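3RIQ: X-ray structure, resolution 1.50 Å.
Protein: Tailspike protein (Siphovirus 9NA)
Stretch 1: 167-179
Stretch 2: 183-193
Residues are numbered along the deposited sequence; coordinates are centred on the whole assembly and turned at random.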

# COMPACT_ATOMS: atom_id res chain seq x y z
N GLY A 167 23.15 -1.22 -22.34
CA GLY A 167 22.94 -1.52 -20.92
C GLY A 167 24.20 -1.43 -20.12
O GLY A 167 25.27 -1.07 -20.65
N TYR A 168 24.08 -1.80 -18.85
CA TYR A 168 25.12 -1.61 -17.86
C TYR A 168 25.36 -2.90 -17.11
O TYR A 168 24.42 -3.49 -16.53
CB TYR A 168 24.75 -0.49 -16.85
CG TYR A 168 24.59 0.84 -17.56
CD1 TYR A 168 25.65 1.75 -17.62
CD2 TYR A 168 23.38 1.18 -18.20
CE1 TYR A 168 25.51 2.96 -18.30
CE2 TYR A 168 23.24 2.37 -18.88
CZ TYR A 168 24.30 3.25 -18.94
OH TYR A 168 24.16 4.45 -19.59
N LEU A 169 26.62 -3.32 -17.11
CA LEU A 169 27.04 -4.58 -16.44
C LEU A 169 28.07 -4.24 -15.36
O LEU A 169 29.14 -3.70 -15.68
CB LEU A 169 27.60 -5.55 -17.48
CG LEU A 169 28.31 -6.81 -16.96
CD1 LEU A 169 27.34 -7.68 -16.23
CD2 LEU A 169 28.84 -7.53 -18.17
N PHE A 170 27.78 -4.57 -14.11
CA PHE A 170 28.69 -4.31 -12.99
C PHE A 170 29.21 -5.66 -12.55
O PHE A 170 28.44 -6.52 -12.06
CB PHE A 170 27.95 -3.61 -11.83
CG PHE A 170 27.49 -2.24 -12.20
CD1 PHE A 170 28.36 -1.16 -12.07
CD2 PHE A 170 26.20 -2.02 -12.71
CE1 PHE A 170 27.95 0.16 -12.43
CE2 PHE A 170 25.78 -0.72 -13.07
CZ PHE A 170 26.67 0.36 -12.96
N THR A 171 30.52 -5.84 -12.71
CA THR A 171 31.19 -7.13 -12.43
C THR A 171 32.02 -7.02 -11.17
O THR A 171 32.93 -6.19 -11.12
CB THR A 171 32.04 -7.57 -13.64
OG1 THR A 171 31.16 -7.76 -14.76
CG2 THR A 171 32.80 -8.90 -13.37
N LEU A 172 31.73 -7.86 -10.17
CA LEU A 172 32.47 -7.85 -8.87
C LEU A 172 32.44 -6.47 -8.20
O LEU A 172 33.45 -6.00 -7.63
CB LEU A 172 33.93 -8.37 -8.99
CG LEU A 172 34.07 -9.87 -9.34
CD1 LEU A 172 35.56 -10.21 -9.45
CD2 LEU A 172 33.43 -10.75 -8.27
N CYS A 173 31.27 -5.81 -8.27
CA CYS A 173 31.10 -4.52 -7.65
C CYS A 173 30.30 -4.63 -6.37
O CYS A 173 29.53 -5.60 -6.18
CB CYS A 173 30.37 -3.55 -8.60
SG CYS A 173 31.38 -3.10 -10.09
N ASN A 174 30.42 -3.61 -5.52
CA ASN A 174 29.60 -3.51 -4.29
C ASN A 174 29.19 -2.06 -4.10
O ASN A 174 29.89 -1.13 -4.55
CB ASN A 174 30.38 -3.96 -3.05
CG ASN A 174 30.82 -5.40 -3.13
OD1 ASN A 174 30.04 -6.32 -2.87
ND2 ASN A 174 32.10 -5.60 -3.50
N HIS A 175 28.06 -1.87 -3.43
CA HIS A 175 27.55 -0.53 -3.14
C HIS A 175 27.47 0.33 -4.38
O HIS A 175 27.80 1.54 -4.36
CB HIS A 175 28.31 0.11 -1.97
CG HIS A 175 28.13 -0.64 -0.69
ND1 HIS A 175 26.98 -0.55 0.07
CD2 HIS A 175 28.90 -1.57 -0.09
CE1 HIS A 175 27.07 -1.36 1.11
NE2 HIS A 175 28.23 -2.00 1.03
N ILE A 176 27.02 -0.29 -5.48
CA ILE A 176 26.65 0.50 -6.67
C ILE A 176 25.21 0.98 -6.49
O ILE A 176 24.30 0.18 -6.26
CB ILE A 176 26.75 -0.36 -7.96
CG1 ILE A 176 28.17 -0.98 -8.10
CG2 ILE A 176 26.34 0.48 -9.16
CD1 ILE A 176 29.29 0.02 -8.20
N LEU A 177 25.00 2.29 -6.59
CA LEU A 177 23.63 2.84 -6.59
C LEU A 177 23.33 3.41 -7.94
O LEU A 177 24.05 4.30 -8.40
CB LEU A 177 23.52 3.96 -5.53
CG LEU A 177 22.22 4.78 -5.57
CD1 LEU A 177 20.96 3.89 -5.27
CD2 LEU A 177 22.33 5.90 -4.52
N VAL A 178 22.29 2.88 -8.61
CA VAL A 178 21.83 3.42 -9.89
C VAL A 178 20.50 4.12 -9.68
O VAL A 178 19.49 3.47 -9.35
CB VAL A 178 21.68 2.31 -10.96
CG1 VAL A 178 21.35 2.94 -12.33
CG2 VAL A 178 22.93 1.46 -11.02
N GLU A 179 20.51 5.44 -9.84
CA GLU A 179 19.29 6.23 -9.63
C GLU A 179 18.62 6.56 -10.95
O GLU A 179 19.27 7.08 -11.87
CB GLU A 179 19.59 7.54 -8.91
CG GLU A 179 19.98 7.30 -7.43
CD GLU A 179 20.25 8.59 -6.64
OE1 GLU A 179 20.68 9.61 -7.25
OE2 GLU A 179 20.11 8.55 -5.40
N ASN A 183 15.00 7.21 -20.45
CA ASN A 183 15.35 7.11 -21.87
C ASN A 183 16.20 5.85 -22.12
O ASN A 183 17.29 5.92 -22.72
CB ASN A 183 16.10 8.36 -22.31
CG ASN A 183 15.34 9.63 -22.02
OD1 ASN A 183 14.17 9.75 -22.39
ND2 ASN A 183 16.00 10.61 -21.37
N PHE A 184 15.70 4.73 -21.60
CA PHE A 184 16.52 3.51 -21.45
C PHE A 184 15.88 2.35 -22.21
O PHE A 184 14.94 1.71 -21.73
CB PHE A 184 16.66 3.22 -19.95
CG PHE A 184 17.75 2.24 -19.59
CD1 PHE A 184 18.76 2.62 -18.69
CD2 PHE A 184 17.80 0.95 -20.14
CE1 PHE A 184 19.77 1.70 -18.32
CE2 PHE A 184 18.82 0.04 -19.80
CZ PHE A 184 19.80 0.39 -18.87
N ILE A 185 16.39 2.11 -23.42
CA ILE A 185 15.97 0.97 -24.25
C ILE A 185 17.10 -0.05 -24.12
O ILE A 185 18.23 0.19 -24.63
CB ILE A 185 15.75 1.41 -25.69
CG1 ILE A 185 14.72 2.54 -25.75
CG2 ILE A 185 15.36 0.20 -26.55
CD1 ILE A 185 14.79 3.35 -26.99
N ALA A 186 16.85 -1.13 -23.38
CA ALA A 186 17.89 -2.10 -23.02
C ALA A 186 18.31 -2.98 -24.19
O ALA A 186 17.62 -3.05 -25.23
CB ALA A 186 17.37 -2.96 -21.84
N TRP A 187 19.46 -3.63 -24.04
CA TRP A 187 19.93 -4.60 -25.05
C TRP A 187 19.67 -6.06 -24.58
O TRP A 187 18.92 -6.80 -25.22
CB TRP A 187 21.41 -4.36 -25.33
CG TRP A 187 22.00 -5.34 -26.30
CD1 TRP A 187 23.12 -6.14 -26.10
CD2 TRP A 187 21.54 -5.64 -27.63
NE1 TRP A 187 23.36 -6.89 -27.23
CE2 TRP A 187 22.42 -6.60 -28.18
CE3 TRP A 187 20.48 -5.15 -28.42
CZ2 TRP A 187 22.26 -7.11 -29.48
CZ3 TRP A 187 20.32 -5.66 -29.68
CH2 TRP A 187 21.22 -6.61 -30.22
N GLU A 188 20.25 -6.42 -23.44
CA GLU A 188 20.04 -7.71 -22.80
C GLU A 188 19.28 -7.42 -21.49
O GLU A 188 18.16 -6.87 -21.55
CB GLU A 188 21.39 -8.45 -22.63
CG GLU A 188 21.91 -8.89 -23.98
CD GLU A 188 23.36 -9.33 -24.00
OE1 GLU A 188 23.62 -10.35 -24.67
OE2 GLU A 188 24.24 -8.65 -23.42
N SER A 189 19.83 -7.77 -20.34
CA SER A 189 19.26 -7.24 -19.09
C SER A 189 19.69 -5.77 -18.97
O SER A 189 20.79 -5.41 -19.35
CB SER A 189 19.70 -8.07 -17.90
OG SER A 189 19.06 -9.33 -17.91
N GLY A 190 18.81 -4.91 -18.45
CA GLY A 190 19.15 -3.47 -18.41
C GLY A 190 20.32 -3.14 -17.48
O GLY A 190 21.34 -2.55 -17.92
N ILE A 191 20.20 -3.55 -16.22
CA ILE A 191 21.27 -3.38 -15.25
C ILE A 191 21.55 -4.73 -14.64
O ILE A 191 20.61 -5.37 -14.14
CB ILE A 191 20.85 -2.42 -14.10
CG1 ILE A 191 20.42 -1.03 -14.62
CG2 ILE A 191 21.98 -2.33 -13.06
CD1 ILE A 191 21.43 -0.25 -15.21
N THR A 192 22.80 -5.16 -14.64
CA THR A 192 23.14 -6.46 -14.06
C THR A 192 24.23 -6.31 -13.02
O THR A 192 25.24 -5.66 -13.28
CB THR A 192 23.69 -7.43 -15.16
OG1 THR A 192 22.74 -7.61 -16.20
CG2 THR A 192 24.09 -8.80 -14.56
N PHE A 193 24.04 -6.94 -11.86
CA PHE A 193 25.09 -6.99 -10.82
C PHE A 193 25.63 -8.42 -10.81
O PHE A 193 24.96 -9.35 -10.31
CB PHE A 193 24.55 -6.55 -9.46
CG PHE A 193 23.94 -5.19 -9.48
CD1 PHE A 193 24.76 -4.06 -9.64
CD2 PHE A 193 22.55 -5.02 -9.36
CE1 PHE A 193 24.23 -2.78 -9.67
CE2 PHE A 193 22.00 -3.72 -9.37
CZ PHE A 193 22.84 -2.61 -9.53
O HOH W 1 23.16 -5.49 -17.94

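Two neighbouring strands of the tailspike chain, 167-171 and the segment leading into 192-193, run parallel, with Leu-169 CA 4.9 Å from Thr-192 CA and Tyr-168 CA 5.0 Å from Ile-191 CA, and together the two stretches bury 525 Å². Three backbone hydrogen bonds fix the register: Tyr-168 N to Gly-190 O (3.0 Å), Thr-192 N to Tyr-168 O (3.0 Å) and Phe-170 N to Thr-192 O (2.9 Å). Tyr-168 O also receives a CA-H...O contact from Ile-191 CA at 3.4 Å.

Phe-193, which has the largest covered area, lies on the same face of the sheet as Tyr-168, Phe-170 and Ile-191. Its m rotamer brings the ring into a pocket of apolar side chains. Phe-193 CE1 approaches Phe-170 CD2 at 3.7 Å and Ile-176 CB at 3.9 Å, while Val-178 CG2 sits at the ring edge, 4.3 Å from Phe-193 CZ. The planes of Phe-170 and Phe-193 differ by only 26°, but the rings are slid apart, with centroids 5.6 Å from each other, so they barely overlap. After the corner at His-175, Ile-176 and Val-178 join this layer, and the CA-to-CB bonds of both point toward the second stretch.

Tyr-168, next in covered area, is buried and also has chi1 in m. Its CB packs against Ile-191 CD1 at 3.7 Å, and its ring meets Phe-184 rim to rim, with Tyr-168 CE2 3.6 Å from Phe-184 CE1 and the planes at 48°. The tyrosine thus offers apolar carbons to this contact, while its hydroxyl is hydrogen-bonded elsewhere in the structure. Ile-191 links the two aromatic residues of the first strand: besides touching Tyr-168, it places CG2 4.1 Å from Phe-170 CE2, at the edge of that ring, and CD1 4.3 Å from Val-178 CG1.

Leu-169 and Thr-192 occupy the other face, where Leu-169 CD1 comes within 3.8 Å of Thr-192 CB. Threonine suits this site by combining a carbon surface for the leucine with a hydroxyl for water 1, whose oxygen is 2.8 Å from Thr-192 OG1. The same water lies within hydrogen-bonding distance of Tyr-168 O and Ser-189 O, each 2.8 Å from the water O, and so bridges the strands beside their direct hydrogen bonds.

Glycine suits the close approach at Gly-167, where an ideal CB would lie just 3.0 Å from Gly-190 O. A CB on Gly-190 would point away from the first stretch, 3.4 Å from Phe-184 CE2 of its own stretch.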